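Cytochrome c-552/4 domain-containing protein (Ignicoccus hospitalis KIN4/I, PDB 4QO5) is of unknown function but carries eight c-type hemes and calcium in a membrane-associated cytochrome, and probably takes part in electron transfer. Local coordinates at residues L13-P18 with H45-E50; R73-V76 with Y80-H83; N132-P137 with A141-S146; V439-A444 with E463-L468. One frame throughout, in Å; residues are numbered along the deposited sequence.

Overall arrangement
The four contacts form two pairs; contact 1 lies across the chain's centre from contacts 3 and 4, and contact 2 from contact 4. Contacts 1 and 2 have centres about 7 Å apart and touch: Ser17 OG lies 2.7 Å from Glu81 OE1, probably a hydrogen bond, and Asn15 O meets Val76 N. They border several hemes, among them one beside Val46-Pro48 and one bound by Cys82 and His83. Contact 3, about 40 Å from contact 2 between centres, packs against a heme whose iron binds water. Contact 4, with its calcium, lies about 19 Å from contact 3 and about 61 Å from contact 1, centre to centre; contacts 3 and 4 reach the second subunit.

Contact 1. Residues L13-P18 with H45-E50; sequences LKNVSP and HVTPAE. With HEC (heme c), chain D.
Leu13 brings its CD2 methyl to CE1 of the His45 imidazole, 3.6 Å away, the two side chains crossing at about a right angle and the methyl meeting the ring obliquely. The ring is anchored at NE2, which is hydrogen-bonded to Leu39 O, and the aliphatic leucine offers the ring an apolar neighbour. Further along, Asn15 lays CB against CG2 of Thr47 at 4.0 Å. Its backbone is in the left-handed helical region (phi 58°), a conformation asparagine tolerates well.

Thr47 turns its methyl to Asn15 because chi1 of 74° places OG1 between the backbone N and the carbonyl carbon. There OG1 accepts from Glu50 N at 3.0 Å, while Thr47 N returns a bond to Glu50 OE2 at 3.1 Å: a capping box that starts the short helix 48-51 beside a heme methyl. A valine here has no hydroxyl, and Glu50 N would probably be left without its cap, the first turn being prone to fray.

One water accepts a hydrogen bond from Asn15 ND2 and donates to Glu50 OE2; another accepts from Lys14 NZ and donates to Glu50 OE1, the water oxygen 2.7 Å from OE1. With the lysine and the carboxylate joined through solvent, their attraction is probably screened, and the surface loop is tied to the helix start through water as well as direct packing.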
# COMPACT_ATOMS: atom_id res chain seq x y z
N LEU A 13 7.32 -13.63 38.40
CA LEU A 13 6.64 -12.37 38.69
C LEU A 13 6.68 -12.05 40.17
O LEU A 13 6.84 -12.93 41.01
CB LEU A 13 5.18 -12.42 38.23
CG LEU A 13 4.98 -12.50 36.72
CD1 LEU A 13 3.51 -12.73 36.41
CD2 LEU A 13 5.49 -11.21 36.05
N LYS A 14 6.51 -10.78 40.50
CA LYS A 14 6.40 -10.42 41.90
C LYS A 14 5.25 -9.46 42.08
O LYS A 14 4.80 -8.82 41.11
CB LYS A 14 7.70 -9.82 42.42
CG LYS A 14 8.17 -8.61 41.66
CD LYS A 14 9.51 -8.12 42.20
CE LYS A 14 10.09 -7.05 41.29
NZ LYS A 14 11.34 -6.47 41.85
N ASN A 15 4.77 -9.39 43.31
CA ASN A 15 3.68 -8.51 43.69
C ASN A 15 2.41 -8.75 42.88
O ASN A 15 1.71 -7.82 42.52
CB ASN A 15 4.12 -7.04 43.59
CG ASN A 15 5.33 -6.75 44.46
OD1 ASN A 15 5.35 -7.11 45.64
ND2 ASN A 15 6.35 -6.11 43.88
N VAL A 16 2.14 -10.03 42.61
CA VAL A 16 0.90 -10.42 41.97
C VAL A 16 -0.17 -10.64 43.05
O VAL A 16 0.11 -11.21 44.10
CB VAL A 16 1.10 -11.69 41.13
CG1 VAL A 16 -0.15 -12.00 40.33
CG2 VAL A 16 2.29 -11.49 40.18
N SER A 17 -1.39 -10.17 42.81
CA SER A 17 -2.44 -10.35 43.81
C SER A 17 -2.83 -11.83 43.87
O SER A 17 -2.65 -12.56 42.89
CB SER A 17 -3.66 -9.48 43.49
OG SER A 17 -4.34 -9.95 42.33
N PRO A 18 -3.34 -12.28 45.03
CA PRO A 18 -3.80 -13.67 45.12
C PRO A 18 -4.87 -13.96 44.09
O PRO A 18 -4.92 -15.07 43.55
CB PRO A 18 -4.41 -13.75 46.53
CG PRO A 18 -3.72 -12.68 47.30
CD PRO A 18 -3.39 -11.58 46.32
N HIS A 45 4.53 -5.55 35.63
CA HIS A 45 5.81 -5.52 36.36
C HIS A 45 5.99 -4.31 37.28
O HIS A 45 7.01 -4.19 37.95
CB HIS A 45 6.96 -5.58 35.35
CG HIS A 45 6.86 -6.75 34.44
ND1 HIS A 45 7.35 -7.99 34.78
CD2 HIS A 45 6.27 -6.89 33.23
CE1 HIS A 45 7.09 -8.85 33.80
NE2 HIS A 45 6.43 -8.21 32.85
N VAL A 46 5.01 -3.43 37.30
CA VAL A 46 5.10 -2.21 38.10
C VAL A 46 3.82 -2.02 38.91
O VAL A 46 2.72 -2.15 38.37
CB VAL A 46 5.29 -0.97 37.21
CG1 VAL A 46 5.46 0.31 38.08
CG2 VAL A 46 6.49 -1.14 36.26
N THR A 47 3.95 -1.71 40.20
CA THR A 47 2.78 -1.39 41.02
C THR A 47 2.53 0.12 40.98
O THR A 47 3.45 0.90 40.68
CB THR A 47 2.97 -1.81 42.48
OG1 THR A 47 3.88 -0.89 43.12
CG2 THR A 47 3.51 -3.21 42.60
N PRO A 48 1.29 0.56 41.23
CA PRO A 48 1.00 1.99 41.30
C PRO A 48 1.87 2.72 42.32
O PRO A 48 2.33 3.83 42.04
CB PRO A 48 -0.48 2.02 41.71
CG PRO A 48 -1.03 0.78 41.04
CD PRO A 48 0.05 -0.25 41.26
N ALA A 49 2.12 2.10 43.47
CA ALA A 49 2.99 2.71 44.47
C ALA A 49 4.43 2.89 43.96
O ALA A 49 5.09 3.89 44.27
CB ALA A 49 2.96 1.92 45.76
N GLU A 50 4.92 1.92 43.19
CA GLU A 50 6.24 2.02 42.57
C GLU A 50 6.29 3.10 41.50
O GLU A 50 7.27 3.84 41.40
CB GLU A 50 6.68 0.67 41.98
CG GLU A 50 7.03 -0.34 43.07
CD GLU A 50 7.14 -1.78 42.58
OE1 GLU A 50 7.56 -2.63 43.40
OE2 GLU A 50 6.80 -2.07 41.40
FE HEC D . -2.06 1.44 33.10
CHA HEC D . 1.29 1.96 32.59
CHB HEC D . -2.66 2.16 29.81
CHC HEC D . -5.25 0.54 33.55
CHD HEC D . -1.56 1.15 36.49
NA HEC D . -0.90 1.94 31.50
C1A HEC D . 0.47 2.10 31.50
C2A HEC D . 0.90 2.40 30.16
C3A HEC D . -0.21 2.45 29.39
C4A HEC D . -1.35 2.17 30.22
CMA HEC D . -0.29 2.76 27.88
CAA HEC D . 2.38 2.65 29.73
CBA HEC D . 2.91 1.36 29.10
CGA HEC D . 4.28 1.58 28.48
O1A HEC D . 5.00 2.55 28.83
O2A HEC D . 4.65 0.74 27.62
NB HEC D . -3.58 1.45 31.93
C1B HEC D . -3.67 1.67 30.58
C2B HEC D . -4.96 1.30 30.11
C3B HEC D . -5.63 0.80 31.18
C4B HEC D . -4.79 0.89 32.32
CMB HEC D . -5.37 1.44 28.63
CAB HEC D . -6.98 0.13 31.41
CBB HEC D . -7.40 -0.77 30.19
NC HEC D . -3.22 1.00 34.71
C1C HEC D . -4.52 0.60 34.70
C2C HEC D . -5.01 0.53 36.07
C3C HEC D . -3.89 0.39 36.81
C4C HEC D . -2.80 0.89 36.00
CMC HEC D . -6.35 -0.21 36.33
CAC HEC D . -3.63 0.15 38.33
CBC HEC D . -4.64 -0.72 39.11
ND HEC D . -0.45 1.54 34.33
C1D HEC D . -0.45 1.36 35.70
C2D HEC D . 0.88 1.42 36.21
C3D HEC D . 1.77 1.68 35.02
C4D HEC D . 0.88 1.76 33.89
CMD HEC D . 1.34 1.26 37.68
CAD HEC D . 3.31 1.83 35.08
CBD HEC D . 3.58 3.33 35.17
CGD HEC D . 5.04 3.63 35.39
O1D HEC D . 5.41 4.85 35.51
O2D HEC D . 5.84 2.66 35.43
O HOH W 1 9.51 -4.42 42.88
O HOH W 2 6.51 -5.02 41.18

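Contact 2. Residues R73-V76 with Y80-H83; sequences RNVV and YECH. With HEC (heme c), chain C.
A heme-attachment motif of the CxxCH type, here ending in Tyr80-Glu81-Cys82-His83, supplies one side of this contact, and Glu81, a variable residue of the motif, meets Val75 and Val76 of the preceding loop. The methyl CG2 of Val75 rests on CG of Glu81 at 3.9 Å, the two side chains crossing at about a right angle; the branched valine thus covers the aliphatic part of the acid. The same CG lies 3.5 Å from Val76 O. A bend at chi2 (58°) folds the glutamate back, bringing its carboxylate near that carbonyl, and one water donates to both Val76 O and Glu81 OE2, 2.7 Å from the latter. OE1 is hydrogen-bonded to Ser17 OG, and OE2 to Thr20 OG1, so both oxygens of this buried group have partners.

The next two residues face the heme. Cys82 SG makes one thioether, to CAC, though the 2.8 Å separation is stretched in the model. His83 coordinates the iron through NE2 at 2.1 Å, with His222 as the other axial ligand. The imidazole stands edge-on to the porphyrin, and its plane runs along the CHA-iron-CHC meso line, between the pyrrole nitrogens; CD2 lies 3.1 Å from NB. His102 O holds ND1, which fixes the ring's rotation.

Bis-histidine ligation of this kind saturates the iron, consistent with electron transfer, and the hydrogen bond at ND1 would probably strengthen His83 as a donor.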
# COMPACT_ATOMS: atom_id res chain seq x y z
N ARG A 73 -2.80 -0.62 45.25
CA ARG A 73 -1.56 0.17 45.31
C ARG A 73 -0.28 -0.65 45.24
O ARG A 73 0.72 -0.21 44.65
CB ARG A 73 -1.52 1.02 46.57
CG ARG A 73 -2.57 2.11 46.59
CD ARG A 73 -2.52 2.91 47.88
NE ARG A 73 -3.71 3.74 47.97
CZ ARG A 73 -4.32 4.07 49.10
NH1 ARG A 73 -3.86 3.66 50.27
NH2 ARG A 73 -5.41 4.83 49.05
N ASN A 74 -0.30 -1.83 45.85
CA ASN A 74 0.92 -2.59 46.04
C ASN A 74 0.97 -3.92 45.29
O ASN A 74 1.74 -4.81 45.63
CB ASN A 74 1.19 -2.80 47.54
CG ASN A 74 1.25 -1.49 48.30
OD1 ASN A 74 0.40 -1.21 49.16
ND2 ASN A 74 2.25 -0.67 48.00
N VAL A 75 0.14 -4.04 44.26
CA VAL A 75 0.23 -5.18 43.35
C VAL A 75 0.36 -4.69 41.92
O VAL A 75 -0.04 -3.56 41.61
CB VAL A 75 -0.98 -6.15 43.48
CG1 VAL A 75 -1.00 -6.82 44.84
CG2 VAL A 75 -2.31 -5.42 43.23
N VAL A 76 0.95 -5.53 41.06
CA VAL A 76 1.02 -5.20 39.64
C VAL A 76 -0.39 -5.26 39.08
O VAL A 76 -1.30 -5.80 39.73
CB VAL A 76 2.00 -6.12 38.86
CG1 VAL A 76 3.42 -5.97 39.40
CG2 VAL A 76 1.54 -7.60 38.91
N TYR A 80 -7.19 -9.56 37.46
CA TYR A 80 -8.25 -9.19 38.39
C TYR A 80 -8.28 -7.69 38.65
O TYR A 80 -9.34 -7.11 38.87
CB TYR A 80 -8.11 -9.96 39.70
CG TYR A 80 -9.19 -9.59 40.70
CD1 TYR A 80 -10.47 -10.11 40.57
CD2 TYR A 80 -8.94 -8.69 41.73
CE1 TYR A 80 -11.47 -9.77 41.47
CE2 TYR A 80 -9.94 -8.34 42.63
CZ TYR A 80 -11.20 -8.89 42.49
OH TYR A 80 -12.21 -8.56 43.36
N GLU A 81 -7.11 -7.05 38.59
CA GLU A 81 -7.01 -5.63 38.89
C GLU A 81 -7.82 -4.81 37.89
O GLU A 81 -8.48 -3.85 38.27
CB GLU A 81 -5.55 -5.16 38.96
CG GLU A 81 -4.81 -5.63 40.21
CD GLU A 81 -4.79 -7.15 40.39
OE1 GLU A 81 -5.31 -7.64 41.42
OE2 GLU A 81 -4.25 -7.86 39.51
N CYS A 82 -7.81 -5.20 36.62
CA CYS A 82 -8.68 -4.56 35.62
C CYS A 82 -10.10 -5.11 35.54
O CYS A 82 -11.07 -4.37 35.63
CB CYS A 82 -8.04 -4.61 34.23
SG CYS A 82 -6.67 -3.46 34.18
N HIS A 83 -10.22 -6.42 35.35
CA HIS A 83 -11.51 -7.01 35.06
C HIS A 83 -12.42 -7.11 36.26
O HIS A 83 -13.61 -7.35 36.11
CB HIS A 83 -11.34 -8.39 34.42
CG HIS A 83 -10.84 -8.33 33.02
ND1 HIS A 83 -11.67 -8.04 31.95
CD2 HIS A 83 -9.60 -8.48 32.51
CE1 HIS A 83 -10.96 -8.03 30.84
NE2 HIS A 83 -9.71 -8.31 31.16
FE HEC C . -8.16 -8.34 29.75
CHA HEC C . -10.64 -8.12 27.37
CHB HEC C . -8.61 -11.77 29.82
CHC HEC C . -5.68 -8.53 31.92
CHD HEC C . -7.93 -4.92 29.82
NA HEC C . -9.33 -9.68 28.77
C1A HEC C . -10.30 -9.36 27.83
C2A HEC C . -10.95 -10.57 27.39
C3A HEC C . -10.39 -11.58 28.04
C4A HEC C . -9.37 -11.05 28.92
CMA HEC C . -10.76 -13.07 27.89
CAA HEC C . -12.12 -10.64 26.37
CBA HEC C . -11.76 -10.20 24.96
CGA HEC C . -11.15 -11.39 24.27
O1A HEC C . -10.15 -11.18 23.54
O2A HEC C . -11.66 -12.53 24.48
NB HEC C . -7.43 -9.81 30.71
C1B HEC C . -7.63 -11.18 30.54
C2B HEC C . -6.57 -11.90 31.19
C3B HEC C . -5.77 -10.96 31.70
C4B HEC C . -6.29 -9.66 31.45
CMB HEC C . -6.46 -13.45 31.15
CAB HEC C . -4.41 -10.97 32.37
CBB HEC C . -3.46 -12.05 31.75
NC HEC C . -7.06 -7.00 30.71
C1C HEC C . -6.06 -7.26 31.62
C2C HEC C . -5.65 -6.05 32.28
C3C HEC C . -6.15 -5.07 31.50
C4C HEC C . -7.12 -5.64 30.64
CMC HEC C . -4.39 -6.05 33.18
CAC HEC C . -6.07 -3.52 31.49
CBC HEC C . -4.67 -2.93 31.82
ND HEC C . -9.12 -6.83 28.77
C1D HEC C . -8.80 -5.48 28.93
C2D HEC C . -9.56 -4.65 28.03
C3D HEC C . -10.43 -5.63 27.26
C4D HEC C . -10.10 -6.94 27.79
CMD HEC C . -9.40 -3.11 27.96
CAD HEC C . -11.48 -5.40 26.13
CBD HEC C . -12.00 -3.99 25.97
CGD HEC C . -11.10 -3.22 25.01
O1D HEC C . -11.39 -2.04 24.75
O2D HEC C . -10.10 -3.80 24.50
O HOH W 3 -1.79 -8.49 40.41

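Contact 3. Residues N132-P137 with A141-S146; sequences NLMHNP and ALVNAS. With HEC (heme c), chain E; NAG (2-acetamido-2-deoxy-beta-D-glucopyranose), chain K.
Leu133 and Val143 interlock where the end of helix 129-134 meets helix 137-147. From CB of Leu133 a chi1 of -176° sends CG opposite the backbone N, and CG arrives 3.7 Å from Val143 CG2. There the chain forks: CD1 touches both that methyl and the heme meso carbon CHB, 3.4 Å away, while CD2, the other branch of the leucine, lies 3.9 Å from the same Val143 CG2. A leucine suits the place because its fork can fill the angle between a valine and a porphyrin rim. The other valine methyl, CG1, receives Met134 SD at 4.2 Å, the methionine crossing at about a right angle.

Asn136 caps Tyr139 N, and Ala141 N closes the first helical turn on Pro137 O at 3.1 Å. On the outer face Asn144, first residue of an Asn-Ala-Ser sequon, probably carries the attached N-acetylglucosamine; the amide-sugar geometry is doubtful. With an alanine here the side-chain amide is gone, and the sugar would probably be left without its anchor.

Inward, Ser146 CB and Leu142 add contacts to the heme's substituents. A water sits 2.5 Å from the heme iron, which has one further ligand, probably His171, so the apolar wall made by Leu133 and its neighbours borders a heme whose water site could perhaps be taken by another ligand.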
# COMPACT_ATOMS: atom_id res chain seq x y z
N ASN A 132 -20.77 11.91 16.76
CA ASN A 132 -20.39 12.83 15.68
C ASN A 132 -20.85 12.32 14.32
O ASN A 132 -21.32 13.10 13.48
CB ASN A 132 -18.89 13.11 15.67
CG ASN A 132 -18.46 13.99 16.84
OD1 ASN A 132 -19.28 14.66 17.45
ND2 ASN A 132 -17.16 13.96 17.16
N LEU A 133 -20.72 11.01 14.11
CA LEU A 133 -21.12 10.38 12.87
C LEU A 133 -22.61 10.06 12.84
O LEU A 133 -23.33 10.48 11.93
CB LEU A 133 -20.33 9.08 12.66
CG LEU A 133 -20.60 8.39 11.33
CD1 LEU A 133 -20.26 9.36 10.22
CD2 LEU A 133 -19.79 7.11 11.21
N MET A 134 -23.08 9.32 13.84
CA MET A 134 -24.38 8.67 13.73
C MET A 134 -25.55 9.54 14.18
O MET A 134 -26.67 9.35 13.73
CB MET A 134 -24.36 7.32 14.46
CG MET A 134 -23.34 6.35 13.85
SD MET A 134 -23.88 5.65 12.27
CE MET A 134 -24.96 4.33 12.86
N HIS A 135 -25.27 10.50 15.05
CA HIS A 135 -26.30 11.42 15.52
C HIS A 135 -26.26 12.77 14.80
O HIS A 135 -26.89 13.74 15.24
CB HIS A 135 -26.22 11.60 17.03
CG HIS A 135 -26.76 10.44 17.80
ND1 HIS A 135 -27.48 10.58 18.96
CD2 HIS A 135 -26.70 9.11 17.55
CE1 HIS A 135 -27.84 9.39 19.40
NE2 HIS A 135 -27.38 8.48 18.57
N ASN A 136 -25.50 12.84 13.72
CA ASN A 136 -25.58 13.97 12.80
C ASN A 136 -26.45 13.53 11.64
O ASN A 136 -26.08 12.60 10.91
CB ASN A 136 -24.17 14.36 12.32
CG ASN A 136 -24.17 15.61 11.46
OD1 ASN A 136 -24.93 15.71 10.49
ND2 ASN A 136 -23.32 16.57 11.81
N PRO A 137 -27.61 14.18 11.45
CA PRO A 137 -28.54 13.69 10.43
C PRO A 137 -27.93 13.71 9.02
O PRO A 137 -28.22 12.81 8.24
CB PRO A 137 -29.74 14.64 10.54
CG PRO A 137 -29.22 15.84 11.25
CD PRO A 137 -28.13 15.36 12.16
N ALA A 141 -26.90 10.31 6.94
CA ALA A 141 -27.43 10.11 5.61
C ALA A 141 -26.34 9.59 4.67
O ALA A 141 -26.60 8.75 3.81
CB ALA A 141 -28.04 11.39 5.08
N LEU A 142 -25.12 10.08 4.86
CA LEU A 142 -23.98 9.61 4.08
C LEU A 142 -23.66 8.16 4.44
O LEU A 142 -23.42 7.33 3.55
CB LEU A 142 -22.75 10.50 4.31
CG LEU A 142 -21.52 10.13 3.47
CD1 LEU A 142 -21.85 10.14 1.99
CD2 LEU A 142 -20.37 11.09 3.77
N VAL A 143 -23.68 7.86 5.73
CA VAL A 143 -23.51 6.48 6.21
C VAL A 143 -24.51 5.58 5.51
O VAL A 143 -24.15 4.57 4.90
CB VAL A 143 -23.72 6.36 7.74
CG1 VAL A 143 -23.86 4.90 8.14
CG2 VAL A 143 -22.58 7.03 8.50
N ASN A 144 -25.77 5.98 5.57
CA ASN A 144 -26.82 5.22 4.95
C ASN A 144 -26.72 5.01 3.45
O ASN A 144 -26.96 3.91 2.95
CB ASN A 144 -28.14 5.88 5.23
CG ASN A 144 -28.74 5.35 6.44
OD1 ASN A 144 -28.06 5.15 7.47
ND2 ASN A 144 -30.02 5.02 6.33
N ALA A 145 -26.40 6.09 2.74
CA ALA A 145 -26.26 6.02 1.28
C ALA A 145 -25.11 5.10 0.89
O ALA A 145 -25.09 4.55 -0.22
CB ALA A 145 -26.05 7.42 0.70
N SER A 146 -24.16 4.93 1.80
CA SER A 146 -22.94 4.20 1.47
C SER A 146 -22.99 2.73 1.84
O SER A 146 -22.14 1.97 1.42
CB SER A 146 -21.73 4.85 2.17
OG SER A 146 -21.58 6.20 1.79
FE HEC E . -15.02 8.27 8.96
CHA HEC E . -14.09 11.38 10.24
CHB HEC E . -17.91 9.69 7.82
CHC HEC E . -15.91 5.29 7.49
CHD HEC E . -11.92 7.04 9.59
NA HEC E . -15.80 10.18 8.98
C1A HEC E . -15.33 11.29 9.66
C2A HEC E . -16.36 12.31 9.63
C3A HEC E . -17.39 11.81 8.96
C4A HEC E . -17.06 10.48 8.53
CMA HEC E . -18.74 12.48 8.61
CAA HEC E . -16.28 13.70 10.30
CBA HEC E . -17.08 13.56 11.60
CGA HEC E . -17.04 14.80 12.46
O1A HEC E . -18.10 15.46 12.62
O2A HEC E . -15.95 15.12 12.98
NB HEC E . -16.59 7.64 7.91
C1B HEC E . -17.68 8.38 7.51
C2B HEC E . -18.59 7.53 6.79
C3B HEC E . -17.99 6.35 6.64
C4B HEC E . -16.76 6.37 7.40
CMB HEC E . -19.89 8.06 6.12
CAB HEC E . -18.39 5.06 5.88
CBB HEC E . -19.42 5.13 4.73
NC HEC E . -14.13 6.53 8.54
C1C HEC E . -14.66 5.37 8.04
C2C HEC E . -13.76 4.27 8.33
C3C HEC E . -12.64 4.87 8.75
C4C HEC E . -12.87 6.24 9.00
CMC HEC E . -13.98 2.85 7.74
CAC HEC E . -11.24 4.42 9.14
CBC HEC E . -10.62 3.56 7.99
ND HEC E . -13.28 9.07 9.79
C1D HEC E . -12.10 8.37 9.93
C2D HEC E . -11.09 9.24 10.45
C3D HEC E . -11.75 10.60 10.63
C4D HEC E . -13.12 10.40 10.20
CMD HEC E . -9.63 8.88 10.75
CAD HEC E . -11.11 11.92 11.13
CBD HEC E . -10.28 12.46 9.97
CGD HEC E . -9.79 13.86 10.26
O1D HEC E . -8.84 14.29 9.57
O2D HEC E . -10.32 14.52 11.17
C1 NAG K . -30.41 5.91 8.98
C2 NAG K . -31.53 6.87 8.82
C3 NAG K . -32.58 6.55 9.88
C4 NAG K . -33.02 5.09 9.74
C5 NAG K . -31.82 4.14 9.66
C6 NAG K . -32.19 2.72 9.31
C7 NAG K . -30.92 9.07 7.89
C8 NAG K . -30.43 10.45 8.21
N2 NAG K . -31.07 8.25 8.94
O3 NAG K . -33.68 7.45 9.74
O4 NAG K . -33.79 4.69 10.87
O5 NAG K . -30.87 4.59 8.68
O6 NAG K . -33.19 2.67 8.30
O7 NAG K . -31.17 8.73 6.74
O HOH W 4 -13.93 8.89 6.77

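Contact 4. Residues V439-A444 with E463-L468; sequences VLLLKA and EYIEKL. With CA (calcium ion), chain J.
Leu441 and Glu466 cross at about a right angle where helix 413-447 runs beside the start of helix 464-485; the short segments are antiparallel at 170° with axes 10.1 Å apart. With CG opposite its backbone N (chi1 -174°), Leu441 pushes CD1 against the methylene CG of Glu466 at 3.7 Å, and the same methyl reaches Ile465 CG2 at 4.4 Å. One turn further along helix 413-447 the small Ala444 leaves space for the longer isoleucine, whose CD1 comes to 3.9 Å from Ala444 CB. Leucine and alanine thus form one apolar surface, and isoleucine and the stem of a glutamate the other.

Beyond its stem Glu466 is extended and turns its carboxylate away from the leucine to grip a calcium ion with both oxygens, OE1 at 2.5 Å and OE2 at 2.4 Å. Glu463 adds a single oxygen, OE2, also at 2.5 Å. The two acids are linked further, since Glu463 N donates to Glu466 OE1 at 2.9 Å from the anti side, somewhat out of the carboxylate plane. Asp462 OD1, the carbonyls of His451 and Thr459, and a water complete the site, and Trp445 NE1, from the facing helix, bonds to Glu466 OE2. Acids suit the place because the calcium probably offsets much of their negative charge.

The site therefore ties the loop between the two helices to the N-terminus of helix 464-485. Helix 498-520 covers another side, touching Leu440 and Leu468, while Tyr464 stacks on His507 of the second subunit.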
# COMPACT_ATOMS: atom_id res chain seq x y z
N VAL A 439 -21.12 23.53 -7.20
CA VAL A 439 -21.95 24.24 -8.17
C VAL A 439 -22.35 23.32 -9.32
O VAL A 439 -23.47 23.41 -9.84
CB VAL A 439 -21.26 25.53 -8.69
CG1 VAL A 439 -22.05 26.15 -9.84
CG2 VAL A 439 -21.12 26.53 -7.56
N LEU A 440 -21.44 22.44 -9.74
CA LEU A 440 -21.78 21.43 -10.75
C LEU A 440 -22.90 20.52 -10.24
O LEU A 440 -23.80 20.14 -10.99
CB LEU A 440 -20.55 20.61 -11.15
CG LEU A 440 -19.46 21.38 -11.90
CD1 LEU A 440 -18.20 20.55 -12.04
CD2 LEU A 440 -19.96 21.82 -13.26
N LEU A 441 -22.86 20.17 -8.96
CA LEU A 441 -23.94 19.36 -8.39
C LEU A 441 -25.27 20.11 -8.41
O LEU A 441 -26.31 19.52 -8.71
CB LEU A 441 -23.61 18.88 -6.99
CG LEU A 441 -24.66 17.92 -6.42
CD1 LEU A 441 -24.92 16.75 -7.37
CD2 LEU A 441 -24.23 17.41 -5.08
N LEU A 442 -25.25 21.40 -8.08
CA LEU A 442 -26.47 22.21 -8.17
C LEU A 442 -27.01 22.23 -9.60
O LEU A 442 -28.22 22.24 -9.81
CB LEU A 442 -26.22 23.64 -7.67
CG LEU A 442 -25.95 23.81 -6.18
CD1 LEU A 442 -25.60 25.26 -5.85
CD2 LEU A 442 -27.14 23.35 -5.35
N LYS A 443 -26.12 22.22 -10.58
CA LYS A 443 -26.55 22.13 -11.98
C LYS A 443 -27.17 20.77 -12.29
O LYS A 443 -28.14 20.68 -13.05
CB LYS A 443 -25.37 22.39 -12.93
CG LYS A 443 -24.86 23.82 -12.89
CD LYS A 443 -23.81 24.08 -13.97
CE LYS A 443 -23.49 25.58 -14.07
NZ LYS A 443 -22.20 25.85 -14.75
N ALA A 444 -26.62 19.72 -11.71
CA ALA A 444 -27.16 18.37 -11.90
C ALA A 444 -28.57 18.27 -11.33
O ALA A 444 -29.45 17.64 -11.93
CB ALA A 444 -26.25 17.34 -11.25
N GLU A 463 -26.94 9.00 -5.59
CA GLU A 463 -26.76 8.78 -7.02
C GLU A 463 -25.31 9.00 -7.45
O GLU A 463 -24.53 9.61 -6.73
CB GLU A 463 -27.70 9.68 -7.83
CG GLU A 463 -29.16 9.40 -7.61
CD GLU A 463 -30.03 10.51 -8.19
OE1 GLU A 463 -30.39 10.42 -9.38
OE2 GLU A 463 -30.35 11.46 -7.45
N TYR A 464 -24.98 8.49 -8.63
CA TYR A 464 -23.59 8.47 -9.09
C TYR A 464 -22.92 9.84 -9.16
O TYR A 464 -21.84 10.02 -8.63
CB TYR A 464 -23.48 7.73 -10.44
CG TYR A 464 -22.05 7.58 -10.91
CD1 TYR A 464 -21.15 6.79 -10.21
CD2 TYR A 464 -21.60 8.23 -12.05
CE1 TYR A 464 -19.84 6.65 -10.63
CE2 TYR A 464 -20.29 8.10 -12.48
CZ TYR A 464 -19.42 7.30 -11.77
OH TYR A 464 -18.12 7.15 -12.18
N ILE A 465 -23.55 10.81 -9.81
CA ILE A 465 -22.94 12.14 -9.89
C ILE A 465 -22.80 12.79 -8.51
O ILE A 465 -21.88 13.58 -8.27
CB ILE A 465 -23.69 13.10 -10.87
CG1 ILE A 465 -22.80 14.31 -11.19
CG2 ILE A 465 -25.04 13.51 -10.31
CD1 ILE A 465 -23.21 15.10 -12.40
N GLU A 466 -23.69 12.43 -7.58
CA GLU A 466 -23.60 12.95 -6.21
C GLU A 466 -22.40 12.33 -5.50
O GLU A 466 -21.70 12.99 -4.73
CB GLU A 466 -24.92 12.68 -5.46
CG GLU A 466 -26.09 13.48 -6.03
CD GLU A 466 -27.47 12.92 -5.67
OE1 GLU A 466 -27.56 11.79 -5.16
OE2 GLU A 466 -28.46 13.63 -5.93
N LYS A 467 -22.11 11.07 -5.79
CA LYS A 467 -20.95 10.42 -5.20
C LYS A 467 -19.64 10.98 -5.77
O LYS A 467 -18.62 11.02 -5.08
CB LYS A 467 -21.04 8.90 -5.36
CG LYS A 467 -22.16 8.27 -4.49
CD LYS A 467 -22.40 6.83 -4.90
CE LYS A 467 -23.77 6.32 -4.46
NZ LYS A 467 -23.91 6.33 -2.99
N LEU A 468 -19.68 11.41 -7.03
CA LEU A 468 -18.52 12.08 -7.61
C LEU A 468 -18.25 13.38 -6.87
O LEU A 468 -17.11 13.72 -6.57
CB LEU A 468 -18.75 12.36 -9.10
CG LEU A 468 -18.82 11.11 -9.99
CD1 LEU A 468 -19.00 11.53 -11.45
CD2 LEU A 468 -17.55 10.28 -9.84
CA CA J . -30.05 12.09 -5.10
O HOH W 5 -32.12 10.98 -4.73